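Side-chain contacts in CurD (PDB 5KP7), which probably acts as a hydroxymethylglutaryl-CoA synthase-type acyltransferase of the thiolase-like superfamily and accommodates a 4'-phosphopantetheine arm in its pocket: residues I55-F58 and D59-M63; T275-G278 and G279-K282. The protein carries 3 engineered substitutions. All coordinates share one frame; numbering follows the deposited sequence.

Interaction 1 (I55-F58 and D59-M63). With PNS (4'-phosphopantetheine), chain E.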
loop_
_atom_site.group_PDB
_atom_site.type_symbol
_atom_site.label_atom_id
_atom_site.label_comp_id
_atom_site.label_asym_id
_atom_site.label_seq_id
_atom_site.Cartn_x
_atom_site.Cartn_y
_atom_site.Cartn_z
ATOM N N ILE A 55 -18.701 1.743 15.285
ATOM C CA ILE A 55 -17.303 1.345 15.318
ATOM C C ILE A 55 -17.123 0.208 14.302
ATOM O O ILE A 55 -16.148 0.161 13.548
ATOM C CB ILE A 55 -16.868 0.846 16.721
ATOM C CG1 ILE A 55 -17.245 1.835 17.852
ATOM C CG2 ILE A 55 -15.363 0.631 16.757
ATOM C CD1 ILE A 55 -17.210 1.216 19.236
ATOM N N SER A 56 -18.107 -0.681 14.245
ATOM C CA SER A 56 -18.002 -1.872 13.407
ATOM C C SER A 56 -17.627 -1.599 11.935
ATOM O O SER A 56 -16.984 -2.441 11.349
ATOM C CB SER A 56 -19.261 -2.729 13.498
ATOM O OG SER A 56 -20.337 -2.109 12.840
ATOM N N ARG A 57 -17.981 -0.438 11.365
ATOM C CA ARG A 57 -17.620 -0.127 9.971
ATOM C C ARG A 57 -16.112 -0.274 9.704
ATOM O O ARG A 57 -15.737 -1.005 8.813
ATOM C CB ARG A 57 -18.119 1.260 9.517
ATOM C CG ARG A 57 -19.622 1.299 9.172
ATOM C CD ARG A 57 -19.922 1.950 7.820
ATOM N NE ARG A 57 -19.333 1.202 6.689
ATOM C CZ ARG A 57 -18.276 1.573 5.949
ATOM N NH1 ARG A 57 -17.872 0.777 4.960
ATOM N NH2 ARG A 57 -17.620 2.720 6.161
ATOM N N PHE A 58 -15.258 0.368 10.486
ATOM C CA PHE A 58 -13.800 0.270 10.226
ATOM C C PHE A 58 -13.177 -1.041 10.743
ATOM O O PHE A 58 -12.343 -1.609 10.073
ATOM C CB PHE A 58 -13.029 1.485 10.733
ATOM C CG PHE A 58 -13.443 2.787 10.076
ATOM C CD1 PHE A 58 -13.580 2.880 8.696
ATOM C CD2 PHE A 58 -13.689 3.907 10.843
ATOM C CE1 PHE A 58 -13.975 4.071 8.096
ATOM C CE2 PHE A 58 -14.080 5.105 10.254
ATOM C CZ PHE A 58 -14.230 5.181 8.880
ATOM N N ASP A 59 -13.601 -1.542 11.912
ATOM C CA ASP A 59 -13.201 -2.905 12.354
ATOM C C ASP A 59 -13.596 -3.959 11.282
ATOM O O ASP A 59 -12.807 -4.843 10.931
ATOM C CB ASP A 59 -13.836 -3.254 13.738
ATOM C CG ASP A 59 -13.157 -2.538 14.929
ATOM O OD1 ASP A 59 -12.656 -1.414 14.782
ATOM O OD2 ASP A 59 -13.130 -3.089 16.070
ATOM N N ASN A 60 -14.783 -3.818 10.716
ATOM C CA ASN A 60 -15.265 -4.674 9.630
ATOM C C ASN A 60 -14.291 -4.734 8.452
ATOM O O ASN A 60 -14.110 -5.765 7.827
ATOM C CB ASN A 60 -16.571 -4.114 9.095
ATOM C CG ASN A 60 -17.348 -5.105 8.318
ATOM O OD1 ASN A 60 -17.239 -5.147 7.095
ATOM N ND2 ASN A 60 -18.184 -5.891 9.013
ATOM N N LEU A 61 -13.700 -3.584 8.152
ATOM C CA LEU A 61 -12.781 -3.411 7.024
ATOM C C LEU A 61 -11.316 -3.644 7.415
ATOM O O LEU A 61 -10.400 -3.468 6.590
ATOM C CB LEU A 61 -12.977 -2.011 6.438
ATOM C CG LEU A 61 -14.331 -1.747 5.764
ATOM C CD1 LEU A 61 -14.425 -0.288 5.373
ATOM C CD2 LEU A 61 -14.529 -2.589 4.521
ATOM N N MET A 62 -11.113 -4.042 8.676
ATOM C CA MET A 62 -9.813 -4.386 9.241
ATOM C C MET A 62 -8.885 -3.188 9.384
ATOM O O MET A 62 -7.676 -3.338 9.371
ATOM C CB MET A 62 -9.158 -5.557 8.479
ATOM C CG MET A 62 -10.100 -6.727 8.259
ATOM S SD MET A 62 -9.292 -8.136 7.463
ATOM C CE MET A 62 -8.418 -8.859 8.875
ATOM N N MET A 63 -9.452 -1.998 9.549
ATOM C CA MET A 63 -8.684 -0.780 9.708
ATOM C C MET A 63 -8.634 -0.414 11.191
ATOM O O MET A 63 -9.633 -0.588 11.898
ATOM C CB MET A 63 -9.311 0.346 8.885
ATOM C CG MET A 63 -9.426 -0.010 7.397
ATOM S SD MET A 63 -10.674 0.934 6.464
ATOM C CE MET A 63 -9.911 2.511 6.614
HETATM O O23 PNS E . -16.577 0.246 2.592
HETATM P P24 PNS E . -16.470 1.216 1.438
HETATM O O26 PNS E . -17.614 2.167 1.158
HETATM O O27 PNS E . -15.184 2.190 1.649
HETATM C C28 PNS E . -13.907 1.681 2.008
HETATM C C29 PNS E . -13.187 2.616 2.980
HETATM C C30 PNS E . -11.728 2.262 3.223
HETATM C C31 PNS E . -14.059 3.584 3.818
HETATM C C32 PNS E . -12.880 3.851 1.984
HETATM O O33 PNS E . -12.171 4.938 2.643
HETATM C C34 PNS E . -12.100 3.635 0.703
HETATM O O35 PNS E . -12.663 3.221 -0.306
HETATM N N36 PNS E . -10.783 3.828 0.773
HETATM C C37 PNS E . -9.866 3.200 -0.153
HETATM C C38 PNS E . -9.678 3.928 -1.460
HETATM C C39 PNS E . -8.684 3.068 -2.204
HETATM O O40 PNS E . -7.486 3.297 -2.096
HETATM N N41 PNS E . -9.190 2.059 -2.921
HETATM C C42 PNS E . -8.310 1.177 -3.655
HETATM C C43 PNS E . -9.015 -0.063 -4.160
HETATM S S44 PNS E . -7.772 -0.950 -5.117
#

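Interaction 2 (T275-G278 and G279-K282). With PNS (4'-phosphopantetheine), chain E.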
loop_
_atom_site.group_PDB
_atom_site.type_symbol
_atom_site.label_atom_id
_atom_site.label_comp_id
_atom_site.label_asym_id
_atom_site.label_seq_id
_atom_site.Cartn_x
_atom_site.Cartn_y
_atom_site.Cartn_z
ATOM N N THR A 275 -1.945 -3.111 0.161
ATOM C CA THR A 275 -3.035 -3.162 1.122
ATOM C C THR A 275 -3.679 -1.788 1.320
ATOM O O THR A 275 -3.324 -1.036 2.232
ATOM C CB THR A 275 -2.525 -3.760 2.466
ATOM O OG1 THR A 275 -2.007 -5.078 2.249
ATOM C CG2 THR A 275 -3.679 -3.866 3.472
ATOM N N PRO A 276 -4.650 -1.437 0.461
ATOM C CA PRO A 276 -5.349 -0.179 0.693
ATOM C C PRO A 276 -6.096 -0.180 2.029
ATOM O O PRO A 276 -6.154 0.839 2.705
ATOM C CB PRO A 276 -6.317 -0.109 -0.494
ATOM C CG PRO A 276 -5.690 -0.932 -1.543
ATOM C CD PRO A 276 -5.080 -2.080 -0.787
ATOM N N PHE A 277 -6.638 -1.345 2.387
ATOM C CA PHE A 277 -7.200 -1.644 3.698
ATOM C C PHE A 277 -7.308 -3.186 3.758
ATOM O O PHE A 277 -7.430 -3.847 2.714
ATOM C CB PHE A 277 -8.559 -0.989 3.968
ATOM C CG PHE A 277 -9.605 -1.245 2.916
ATOM C CD1 PHE A 277 -9.611 -0.505 1.748
ATOM C CD2 PHE A 277 -10.627 -2.187 3.117
ATOM C CE1 PHE A 277 -10.585 -0.702 0.778
ATOM C CE2 PHE A 277 -11.594 -2.400 2.122
ATOM C CZ PHE A 277 -11.567 -1.653 0.964
ATOM N N GLY A 278 -7.219 -3.762 4.956
ATOM C CA GLY A 278 -7.108 -5.211 5.043
ATOM C C GLY A 278 -8.298 -5.988 4.509
ATOM O O GLY A 278 -8.135 -7.058 3.948
ATOM N N GLY A 279 -9.513 -5.443 4.668
ATOM C CA GLY A 279 -10.716 -6.151 4.240
ATOM C C GLY A 279 -10.708 -6.514 2.767
ATOM O O GLY A 279 -11.184 -7.593 2.381
ATOM N N MET A 280 -10.163 -5.629 1.926
ATOM C CA MET A 280 -10.137 -5.929 0.511
ATOM C C MET A 280 -9.063 -6.922 0.126
ATOM O O MET A 280 -9.242 -7.659 -0.841
ATOM C CB MET A 280 -10.082 -4.682 -0.384
ATOM C CG MET A 280 -8.895 -3.827 -0.192
ATOM S SD MET A 280 -8.705 -2.757 -1.643
ATOM C CE MET A 280 -7.914 -3.875 -2.790
ATOM N N VAL A 281 -7.972 -7.001 0.908
ATOM C CA VAL A 281 -6.986 -8.044 0.718
ATOM C C VAL A 281 -7.596 -9.412 1.093
ATOM O O VAL A 281 -7.404 -10.396 0.387
ATOM C CB VAL A 281 -5.689 -7.718 1.503
ATOM C CG1 VAL A 281 -4.704 -8.881 1.484
ATOM C CG2 VAL A 281 -5.051 -6.451 0.926
ATOM N N LYS A 282 -8.373 -9.441 2.166
ATOM C CA LYS A 282 -9.115 -10.667 2.527
ATOM C C LYS A 282 -10.026 -11.093 1.377
ATOM O O LYS A 282 -10.049 -12.267 0.999
ATOM C CB LYS A 282 -9.885 -10.468 3.838
ATOM C CG LYS A 282 -10.599 -11.731 4.328
ATOM C CD LYS A 282 -11.052 -11.545 5.784
ATOM C CE LYS A 282 -11.950 -12.634 6.238
ATOM N NZ LYS A 282 -12.337 -12.438 7.664
HETATM O O23 PNS E . -16.577 0.246 2.592
HETATM P P24 PNS E . -16.470 1.216 1.438
HETATM O O26 PNS E . -17.614 2.167 1.158
HETATM O O27 PNS E . -15.184 2.190 1.649
HETATM C C28 PNS E . -13.907 1.681 2.008
HETATM C C29 PNS E . -13.187 2.616 2.980
HETATM C C30 PNS E . -11.728 2.262 3.223
HETATM C C31 PNS E . -14.059 3.584 3.818
HETATM C C32 PNS E . -12.880 3.851 1.984
HETATM O O33 PNS E . -12.171 4.938 2.643
HETATM C C34 PNS E . -12.100 3.635 0.703
HETATM O O35 PNS E . -12.663 3.221 -0.306
HETATM N N36 PNS E . -10.783 3.828 0.773
HETATM C C37 PNS E . -9.866 3.200 -0.153
HETATM C C38 PNS E . -9.678 3.928 -1.460
HETATM C C39 PNS E . -8.684 3.068 -2.204
HETATM O O40 PNS E . -7.486 3.297 -2.096
HETATM N N41 PNS E . -9.190 2.059 -2.921
HETATM C C42 PNS E . -8.310 1.177 -3.655
HETATM C C43 PNS E . -9.015 -0.063 -4.160
HETATM S S44 PNS E . -7.772 -0.950 -5.117
#

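Interaction 1 (I55-F58 and D59-M63)
R57 and L61, one turn apart on the helix 56-60 and just beyond its end, run side by side in the same direction toward the phosphate of 4'-phosphopantetheine. R57 NH1 gives a weak hydrogen bond to phosphate O23 at 2.8 Å; the oxygen lies in the guanidinium plane, at its edge, but the N-H...O angle is only 126°. L61 CD1 sits obliquely to the same guanidinium, 3.6 Å from R57 NH1, and packs against O23 as well, so within this turn O23 has a polar and an apolar neighbour.

Further along the ligand, M63 SD reaches methyl C30 at 3.7 Å. The sulfur also makes a Met-aromatic contact with F58, at 4.1 Å from F58 CD1 and oblique to the ring, while ligand C31 approaches that ring at its edge. A bend at the last torsion of M63 (chi3 65°) brings CE within reach of C30 too, and the sulfur touches the phenyl ring and the pantoyl methyl in directions roughly at right angles.

Behind these side chains the backbone sets their spacing. M63 N donates a 3.0 Å hydrogen bond to F58 O, and M62 N one of 2.9 Å to D59 O. With M62 at positive phi (68°), the two bonds end the helix and set M63 N against its last turn. On the outer side, I55 CG2 lies 3.9 Å from D59 OD1, whereas D59 OD2 forms a salt bridge to R45 of helix 44-50; L44 and A48 of that helix pack on F58. Acidic side-chain packing from the chain of another protein is found against R57 and L61. The whole is a Schellman motif at a helix C terminus, at the phosphate end of the phosphopantetheine pocket.

Interaction 2 (T275-G278 and G279-K282)
M280 sets CB and CG over one face of the F277 ring, with the sulfur oblique to it, a CH-pi and Met-aromatic contact at the start of helix 278-293, where F277 is the N-cap residue. M280 CB stands 3.6 Å from F277 CZ. The chi1 of 61° places CG between the backbone N and the carbonyl carbon, and this turns the chain over the ring: CG sits 3.6 Å from the ring centroid, only 11° off its normal, and also abuts the F277 carbonyl oxygen. Beyond it, SD lodges against P276, with P276 CG 3.5 Å away, and also lies 3.7 Å from ligand C43. The opposite face of F277 takes the ligand methyl C30, off toward the rim, so the phenyl ring is held between M280 and 4'-phosphopantetheine.

The first turn of the helix is closed by a straight hydrogen bond from K282 N to G278 O at 3.0 Å. V281 CG2 packs on T275, whose OG1 is hydrogen-bonded to F273 O. L241 and Y244 of helix 237-258 pack against M280. At the far end of its chain, M280 CE lies 3.7 Å from the thiol sulfur S44 of the ligand.

From the N terminus, the chain first forms interaction 1, in which helix 56-60 ends in a turn. More than 200 residues later, interaction 2 follows strand 270-273 and opens helix 278-293. The two are in series, neither enclosing nor crossing the other, and each closes only a local turn. In space they meet directly: L61 O and G279 N, 2.9 Å apart, probably form a hydrogen bond, and M63 CG packs on F277 CB at 3.7 Å. A helix end and a helix start are thereby tied together, with interaction 1 serving the phosphate end of 4'-phosphopantetheine and interaction 2 extending to its thiol.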